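Local atomic coordinates of 5-formyl-3-hydroxy-2-methylpyridine 4-carboxylate 5-dehydrogenase (PDB entry 4OM8), a protein that oxidises 5-formyl-3-hydroxy-2-methylpyridine-4-carboxylate with NAD(+) during vitamin B6 breakdown, and can also reduce the same aldehyde with NADH to 4-pyridoxic acid. Residues Ser116-Ile120 / Thr121-Ala125; Lys242-Ser245 / Ser246-Ala250. All coordinates share one frame; numbering follows the deposited sequence. Where two conformers were deposited one is given.

Contact 1 of 2, residues Ser116-Ile120 / Thr121-Ala125; sequences SGIPI and TKLQA. With NAD (nicotinamide-adenine-dinucleotide), chain C.
The carbonyl of P119, the N-cap residue, opens the helix by accepting L123 N at 3.1 Å from P119 O. An N-H...O angle of 162° and a donor lying in the carbonyl plane mark this as a regular first-turn bond, whereas K122 N reaches the same oxygen only weakly, at 126°. One residue on, Q124 N donates to I120 O at 3.0 Å. A chi1 of 66° places Q124 CG 3.3 Å from I120 O, and the chain then runs on extended to its amide, which bonds K155 and T156. Around this turn, I118 CG2 meets L123 CD2 at 3.6 Å, the two side chains crossing at about a right angle. On the flank, the extended K122 chain runs beside the proline ring, K122 CD 4.0 Å from P119 CD. Upstream of the turn, S116 OG comes within 3.4 Å of C6N of the NAD nicotinamide and is hydrogen-bonded to H137, inferred to matter for catalysis. The D181 carboxylate receives I120 N and T121 OG1. The amides at the helix start are thus divided between two kinds of acceptor, D181 for I120 N and the carbonyls of P119 and I120 for L123 N and Q124 N, with the apolar I118-L123 contact next to them.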
ATOM      1  N   SER A 116      -8.640  -3.182  17.932  1.00 12.73           N
ATOM      2  CA  SER A 116      -8.279  -3.718  16.624  1.00 13.20           C
ATOM      3  C   SER A 116      -8.738  -5.168  16.441  1.00 12.48           C
ATOM      4  O   SER A 116      -9.128  -5.563  15.345  1.00 15.79           O
ATOM      5  CB  SER A 116      -6.766  -3.621  16.422  1.00 13.40           C
ATOM      6  OG  SER A 116      -6.345  -2.269  16.368  1.00 16.30           O
ATOM      7  N   GLY A 117      -8.685  -5.963  17.502  1.00 13.34           N
ATOM      8  CA  GLY A 117      -8.829  -7.399  17.338  1.00 14.68           C
ATOM      9  C   GLY A 117      -9.851  -8.126  18.181  1.00 14.96           C
ATOM     10  O   GLY A 117      -9.997  -9.339  18.059  1.00 15.31           O
ATOM     11  N   ILE A 118     -10.555  -7.401  19.047  1.00 12.80           N
ATOM     12  CA  ILE A 118     -11.597  -8.026  19.846  1.00 14.52           C
ATOM     13  C   ILE A 118     -12.950  -7.768  19.189  1.00 13.37           C
ATOM     14  O   ILE A 118     -13.285  -6.626  18.893  1.00 13.77           O
ATOM     15  CB  ILE A 118     -11.576  -7.492  21.282  1.00 13.68           C
ATOM     16  CG1 ILE A 118     -10.175  -7.700  21.884  1.00 11.98           C
ATOM     17  CG2 ILE A 118     -12.653  -8.180  22.120  1.00 13.02           C
ATOM     18  CD1 ILE A 118      -9.947  -7.001  23.205  1.00 14.72           C
ATOM     19  N   PRO A 119     -13.735  -8.832  18.946  1.00 13.44           N
ATOM     20  CA  PRO A 119     -15.016  -8.629  18.264  1.00 12.23           C
ATOM     21  C   PRO A 119     -15.927  -7.682  19.024  1.00 11.42           C
ATOM     22  O   PRO A 119     -16.023  -7.759  20.256  1.00 11.93           O
ATOM     23  CB  PRO A 119     -15.631 -10.034  18.216  1.00 15.19           C
ATOM     24  CG  PRO A 119     -14.496 -10.964  18.408  1.00 21.81           C
ATOM     25  CD  PRO A 119     -13.472 -10.253  19.235  1.00 14.24           C
ATOM     26  N   ILE A 120     -16.577  -6.784  18.297  1.00 11.44           N
ATOM     27  CA  ILE A 120     -17.512  -5.856  18.928  1.00  9.98           C
ATOM     28  C   ILE A 120     -18.631  -6.665  19.575  1.00 11.03           C
ATOM     29  O   ILE A 120     -19.164  -6.294  20.617  1.00 11.74           O
ATOM     30  CB  ILE A 120     -18.083  -4.851  17.902  1.00  9.60           C
ATOM     31  CG1 ILE A 120     -16.941  -4.131  17.160  1.00 10.23           C
ATOM     32  CG2 ILE A 120     -18.982  -3.835  18.581  1.00 11.00           C
ATOM     33  CD1 ILE A 120     -15.854  -3.555  18.074  1.00 12.51           C
ATOM     34  N   THR A 121     -18.953  -7.803  18.963  1.00 11.43           N
ATOM     35  CA  THR A 121     -19.986  -8.690  19.493  1.00 15.00           C
ATOM     36  C   THR A 121     -19.648  -9.194  20.901  1.00 12.78           C
ATOM     37  O   THR A 121     -20.543  -9.334  21.759  1.00 13.98           O
ATOM     38  CB  THR A 121     -20.193  -9.872  18.547  1.00 12.50           C
ATOM     39  OG1 THR A 121     -20.687  -9.372  17.302  1.00 14.04           O
ATOM     40  CG2 THR A 121     -21.184 -10.879  19.123  1.00 17.71           C
ATOM     41  N   LYS A 122     -18.366  -9.446  21.151  1.00 12.62           N
ATOM     42  CA  LYS A 122     -17.935  -9.840  22.489  1.00 13.14           C
ATOM     43  C   LYS A 122     -17.934  -8.661  23.452  1.00 16.20           C
ATOM     44  O   LYS A 122     -18.395  -8.772  24.588  1.00 15.15           O
ATOM     45  CB  LYS A 122     -16.546 -10.468  22.446  1.00 13.84           C
ATOM     46  CG  LYS A 122     -16.540 -11.895  21.951  1.00 18.54           C
ATOM     47  CD  LYS A 122     -15.165 -12.514  22.107  1.00 24.81           C
ATOM     48  CE  LYS A 122     -15.146 -13.918  21.516  1.00 38.84           C
ATOM     49  NZ  LYS A 122     -13.845 -14.595  21.751  1.00 38.18           N
ATOM     50  N   LEU A 123     -17.436  -7.521  22.988  1.00 12.01           N
ATOM     51  CA  LEU A 123     -17.332  -6.346  23.850  1.00 11.64           C
ATOM     52  C   LEU A 123     -18.694  -5.897  24.363  1.00 14.33           C
ATOM     53  O   LEU A 123     -18.830  -5.547  25.538  1.00 13.33           O
ATOM     54  CB  LEU A 123     -16.650  -5.203  23.101  1.00 11.41           C
ATOM     55  CG  LEU A 123     -15.169  -5.457  22.790  1.00 10.60           C
ATOM     56  CD1 LEU A 123     -14.586  -4.282  22.010  1.00 14.03           C
ATOM     57  CD2 LEU A 123     -14.397  -5.689  24.087  1.00 13.17           C
ATOM     58  N   GLN A 124     -19.712  -5.931  23.504  1.00 14.43           N
ATOM     59  CA  GLN A 124     -20.996  -5.339  23.872  1.00 10.71           C
ATOM     60  C   GLN A 124     -21.783  -6.244  24.825  1.00 13.28           C
ATOM     61  O   GLN A 124     -22.784  -5.812  25.419  1.00 17.06           O
ATOM     62  CB  GLN A 124     -21.822  -4.994  22.627  1.00 12.35           C
ATOM     63  CG  GLN A 124     -22.275  -6.198  21.819  1.00 11.80           C
ATOM     64  CD  GLN A 124     -22.788  -5.837  20.431  1.00 10.73           C
ATOM     65  OE1 GLN A 124     -22.856  -6.702  19.556  1.00 14.05           O
ATOM     66  NE2 GLN A 124     -23.166  -4.576  20.226  1.00 11.65           N
ATOM     67  N   ALA A 125     -21.308  -7.469  25.023  1.00 13.17           N
ATOM     68  CA  ALA A 125     -21.907  -8.348  26.027  1.00 14.98           C
ATOM     69  C   ALA A 125     -21.626  -7.840  27.445  1.00 20.07           C
ATOM     70  O   ALA A 125     -22.164  -8.369  28.417  1.00 22.07           O
ATOM     71  CB  ALA A 125     -21.390  -9.773  25.859  1.00 15.33           C
TER
HETATM   72  PA  NAD C 402      -1.412   1.930  24.744  0.74 14.21           P
HETATM   73  O1A NAD C 402      -0.914   0.710  25.500  0.74 16.80           O
HETATM   74  O2A NAD C 402      -0.425   2.877  24.078  0.74 12.72           O
HETATM   75  O5B NAD C 402      -2.320   2.791  25.756  0.74 16.41           O
HETATM   76  C5B NAD C 402      -3.276   2.184  26.625  0.74 13.93           C
HETATM   77  C4B NAD C 402      -3.596   3.182  27.727  0.74 13.34           C
HETATM   78  O4B NAD C 402      -4.712   2.713  28.486  0.74 15.33           O
HETATM   79  C3B NAD C 402      -2.420   3.340  28.690  0.74 13.40           C
HETATM   80  O3B NAD C 402      -2.039   4.719  28.786  0.74 14.85           O
HETATM   81  C2B NAD C 402      -2.957   2.800  30.009  0.74 16.35           C
HETATM   82  O2B NAD C 402      -2.430   3.447  31.178  0.74 14.01           O
HETATM   83  C1B NAD C 402      -4.445   3.048  29.855  0.74 16.90           C
HETATM   84  N9A NAD C 402      -5.327   2.244  30.719  0.74 15.61           N
HETATM   85  C8A NAD C 402      -5.158   0.976  31.129  0.74 15.88           C
HETATM   86  N7A NAD C 402      -6.205   0.577  31.894  0.74 16.06           N
HETATM   87  C5A NAD C 402      -7.067   1.605  31.973  0.74 14.95           C
HETATM   88  C6A NAD C 402      -8.366   1.865  32.618  0.74 15.32           C
HETATM   89  N6A NAD C 402      -8.988   0.914  33.358  0.74 18.27           N
HETATM   90  N1A NAD C 402      -8.917   3.086  32.446  0.74 16.13           N
HETATM   91  C2A NAD C 402      -8.317   4.045  31.720  0.74 16.15           C
HETATM   92  N3A NAD C 402      -7.135   3.877  31.107  0.74 14.11           N
HETATM   93  C4A NAD C 402      -6.477   2.701  31.202  0.74 13.08           C
HETATM   94  O3  NAD C 402      -2.537   1.401  23.717  0.74 13.31           O
HETATM   95  PN  NAD C 402      -2.898   2.025  22.278  0.74 14.51           P
HETATM   96  O1N NAD C 402      -1.848   1.603  21.267  0.74 16.11           O
HETATM   97  O2N NAD C 402      -3.259   3.490  22.376  0.74 12.97           O
HETATM   98  O5D NAD C 402      -4.234   1.215  21.923  0.74 13.40           O
HETATM   99  C5D NAD C 402      -5.437   1.369  22.688  0.74 12.98           C
HETATM  100  C4D NAD C 402      -6.537   0.587  21.979  0.74 11.07           C
HETATM  101  O4D NAD C 402      -6.600   1.055  20.635  0.74 13.77           O
HETATM  102  C3D NAD C 402      -6.237  -0.901  21.891  0.74 12.55           C
HETATM  103  O3D NAD C 402      -7.494  -1.583  21.875  0.74 13.17           O
HETATM  104  C2D NAD C 402      -5.586  -1.067  20.532  0.74 12.44           C
HETATM  105  O2D NAD C 402      -5.819  -2.366  19.976  0.74 12.12           O
HETATM  106  C1D NAD C 402      -6.310  -0.009  19.717  0.74 12.46           C
HETATM  107  N1N NAD C 402      -5.554   0.520  18.571  0.74 13.62           N
HETATM  108  C2N NAD C 402      -4.210   0.636  18.578  0.74 14.64           C
HETATM  109  C3N NAD C 402      -3.551   1.166  17.465  0.74 13.56           C
HETATM  110  C7N NAD C 402      -2.051   1.289  17.390  0.74 19.73           C
HETATM  111  O7N NAD C 402      -1.363   1.418  18.392  0.74 18.88           O
HETATM  112  N7N NAD C 402      -1.502   1.230  16.178  0.74 12.90           N
HETATM  113  C4N NAD C 402      -4.286   1.578  16.360  0.74 16.05           C
HETATM  114  C5N NAD C 402      -5.669   1.458  16.390  0.74 13.97           C
HETATM  115  C6N NAD C 402      -6.277   0.931  17.520  0.74 12.66           C

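Contact 2 of 2, residues Lys242-Ser245 / Ser246-Ala250; sequences KSVS and SFLNA
S246 N donates to K242 O at 3.0 Å, while the S246 hydroxyl takes the next carbonyl, its OG lying 2.5 Å from S243 O. That second bond is very short, and the donor stands above the carbonyl plane rather than on a lone pair; since S246 was deposited in two conformers, its exact length is doubtful. V244 O serves two donors: L248 N at 2.8 Å, nearly in line with the carbonyl, and F247 N at 3.1 Å, from 51° out of the plane. F247 N thus bonds three residues back and has no bond to S243 O, which marks a local kink in the helix. With chi1 at 67°, the F247 ring is folded back so that V244 O lies 3.4 Å from its plane, under one face and offset toward the rim. S245 O accepts N249 N, and S245 OG binds Y241 O one turn earlier. The N249 amide passes S245 CB and gives ND2 to D257 O of the second subunit. Apolar contact is modest, V244 CG1 touching L248 CD2 at 4.1 Å. At the kink, then, a serine hydroxyl rather than F247 N is the donor to S243 O, and the asparagine carries the bonding across the dimer interface.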
ATOM      1  N   LYS A 242      -8.316 -11.709 -13.702  1.00 10.61           N
ATOM      2  CA  LYS A 242      -8.800 -13.086 -13.828  1.00 10.99           C
ATOM      3  C   LYS A 242      -7.688 -14.039 -14.303  1.00 10.51           C
ATOM      4  O   LYS A 242      -7.422 -15.058 -13.663  1.00 12.14           O
ATOM      5  CB  LYS A 242      -9.997 -13.140 -14.786  1.00 11.30           C
ATOM      6  CG  LYS A 242     -10.456 -14.543 -15.189  1.00 11.74           C
ATOM      7  CD  LYS A 242     -11.663 -14.448 -16.119  1.00 13.35           C
ATOM      8  CE  LYS A 242     -12.036 -15.812 -16.693  1.00 17.34           C
ATOM      9  NZ  LYS A 242     -13.270 -15.702 -17.552  1.00 20.56           N
ATOM     10  N   SER A 243      -7.042 -13.699 -15.411  1.00 10.81           N
ATOM     11  CA  SER A 243      -6.010 -14.562 -15.983  1.00 12.87           C
ATOM     12  C   SER A 243      -4.885 -14.830 -15.005  1.00 11.65           C
ATOM     13  O   SER A 243      -4.458 -15.972 -14.836  1.00 15.74           O
ATOM     14  CB  SER A 243      -5.435 -13.930 -17.251  1.00 17.59           C
ATOM     15  OG  SER A 243      -6.434 -13.779 -18.237  1.00 37.33           O
ATOM     16  N   VAL A 244      -4.400 -13.776 -14.359  1.00 10.77           N
ATOM     17  CA  VAL A 244      -3.264 -13.935 -13.460  1.00 11.44           C
ATOM     18  C   VAL A 244      -3.659 -14.612 -12.154  1.00 13.01           C
ATOM     19  O   VAL A 244      -2.982 -15.538 -11.700  1.00 12.17           O
ATOM     20  CB  VAL A 244      -2.605 -12.588 -13.158  1.00  9.95           C
ATOM     21  CG1 VAL A 244      -1.468 -12.760 -12.163  1.00 10.82           C
ATOM     22  CG2 VAL A 244      -2.082 -11.986 -14.455  1.00 15.61           C
ATOM     23  N   SER A 245      -4.762 -14.171 -11.553  1.00 11.48           N
ATOM     24  CA  SER A 245      -5.155 -14.727 -10.261  1.00 10.22           C
ATOM     25  C   SER A 245      -5.512 -16.204 -10.395  1.00 10.48           C
ATOM     26  O   SER A 245      -5.402 -16.949  -9.420  1.00 12.32           O
ATOM     27  CB  SER A 245      -6.317 -13.941  -9.641  1.00 13.54           C
ATOM     28  OG  SER A 245      -7.537 -14.154 -10.331  1.00 11.15           O
ATOM     29  N   SER A 246      -5.899 -16.633 -11.596  1.00 10.56           N
ATOM     30  CA  SER A 246      -6.254 -18.031 -11.836  0.53 12.58           C
ATOM     31  C   SER A 246      -5.117 -18.998 -11.497  1.00 19.12           C
ATOM     32  O   SER A 246      -5.364 -20.145 -11.121  1.00 21.71           O
ATOM     33  CB  SER A 246      -6.702 -18.234 -13.293  0.53 13.11           C
ATOM     34  OG  SER A 246      -5.635 -18.126 -14.227  0.53 15.20           O
ATOM     35  N   PHE A 247      -3.873 -18.550 -11.645  1.00 13.69           N
ATOM     36  CA  PHE A 247      -2.755 -19.404 -11.247  1.00 17.35           C
ATOM     37  C   PHE A 247      -1.990 -18.825 -10.065  1.00 13.82           C
ATOM     38  O   PHE A 247      -1.419 -19.580  -9.279  1.00 15.91           O
ATOM     39  CB  PHE A 247      -1.795 -19.666 -12.422  1.00 14.83           C
ATOM     40  CG  PHE A 247      -1.043 -18.454 -12.891  1.00 17.74           C
ATOM     41  CD1 PHE A 247       0.160 -18.084 -12.299  1.00 16.32           C
ATOM     42  CD2 PHE A 247      -1.521 -17.705 -13.950  1.00 17.69           C
ATOM     43  CE1 PHE A 247       0.852 -16.977 -12.738  1.00 17.15           C
ATOM     44  CE2 PHE A 247      -0.831 -16.597 -14.405  1.00 19.94           C
ATOM     45  CZ  PHE A 247       0.354 -16.229 -13.798  1.00 20.03           C
ATOM     46  N   LEU A 248      -1.983 -17.503  -9.905  1.00 11.21           N
ATOM     47  CA  LEU A 248      -1.156 -16.928  -8.845  1.00 12.09           C
ATOM     48  C   LEU A 248      -1.792 -17.103  -7.462  1.00  9.83           C
ATOM     49  O   LEU A 248      -1.074 -17.322  -6.490  1.00 11.00           O
ATOM     50  CB  LEU A 248      -0.855 -15.450  -9.122  1.00 12.82           C
ATOM     51  CG  LEU A 248       0.154 -14.772  -8.184  1.00 13.45           C
ATOM     52  CD1 LEU A 248       1.445 -15.591  -8.118  1.00 17.00           C
ATOM     53  CD2 LEU A 248       0.461 -13.354  -8.630  1.00 13.73           C
ATOM     54  N   ASN A 249      -3.119 -17.009  -7.349  1.00  9.94           N
ATOM     55  CA  ASN A 249      -3.759 -17.246  -6.049  1.00  9.75           C
ATOM     56  C   ASN A 249      -3.397 -18.612  -5.486  1.00 11.26           C
ATOM     57  O   ASN A 249      -3.205 -18.768  -4.280  1.00 11.77           O
ATOM     58  CB  ASN A 249      -5.291 -17.141  -6.126  1.00 10.41           C
ATOM     59  CG  ASN A 249      -5.790 -15.704  -6.110  1.00  9.90           C
ATOM     60  OD1 ASN A 249      -5.033 -14.762  -5.873  1.00 10.38           O
ATOM     61  ND2 ASN A 249      -7.083 -15.535  -6.364  1.00 10.15           N
ATOM     62  N   ALA A 250      -3.291 -19.594  -6.376  1.00 12.18           N
ATOM     63  CA  ALA A 250      -2.937 -20.943  -5.971  1.00 12.99           C
ATOM     64  C   ALA A 250      -1.532 -21.029  -5.383  1.00 14.50           C
ATOM     65  O   ALA A 250      -1.256 -21.923  -4.583  1.00 18.31           O
ATOM     66  CB  ALA A 250      -3.071 -21.889  -7.160  1.00 16.79           C
TER

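Overall arrangement
From the N terminus the chain builds the Rossmann-type NAD-binding domain first. Contact 1 falls between strand 110-113 and strand 133-137, where the loop leaving the first strand passes the nicotinamide at S116 before turning into helix 120-123. The chain then crosses into the mainly helical C-terminal domain, where contact 2 occupies successive turns of helix 238-251. Each contact joins adjoining residues, so neither closes a long loop; they follow in series, without nesting or crossing. The centres of contact 1 and contact 2 are about 35 Å apart, and the two do not touch. Contact 1 links loop to helix near the cofactor, whereas contact 2 lies within one helix that faces the second subunit.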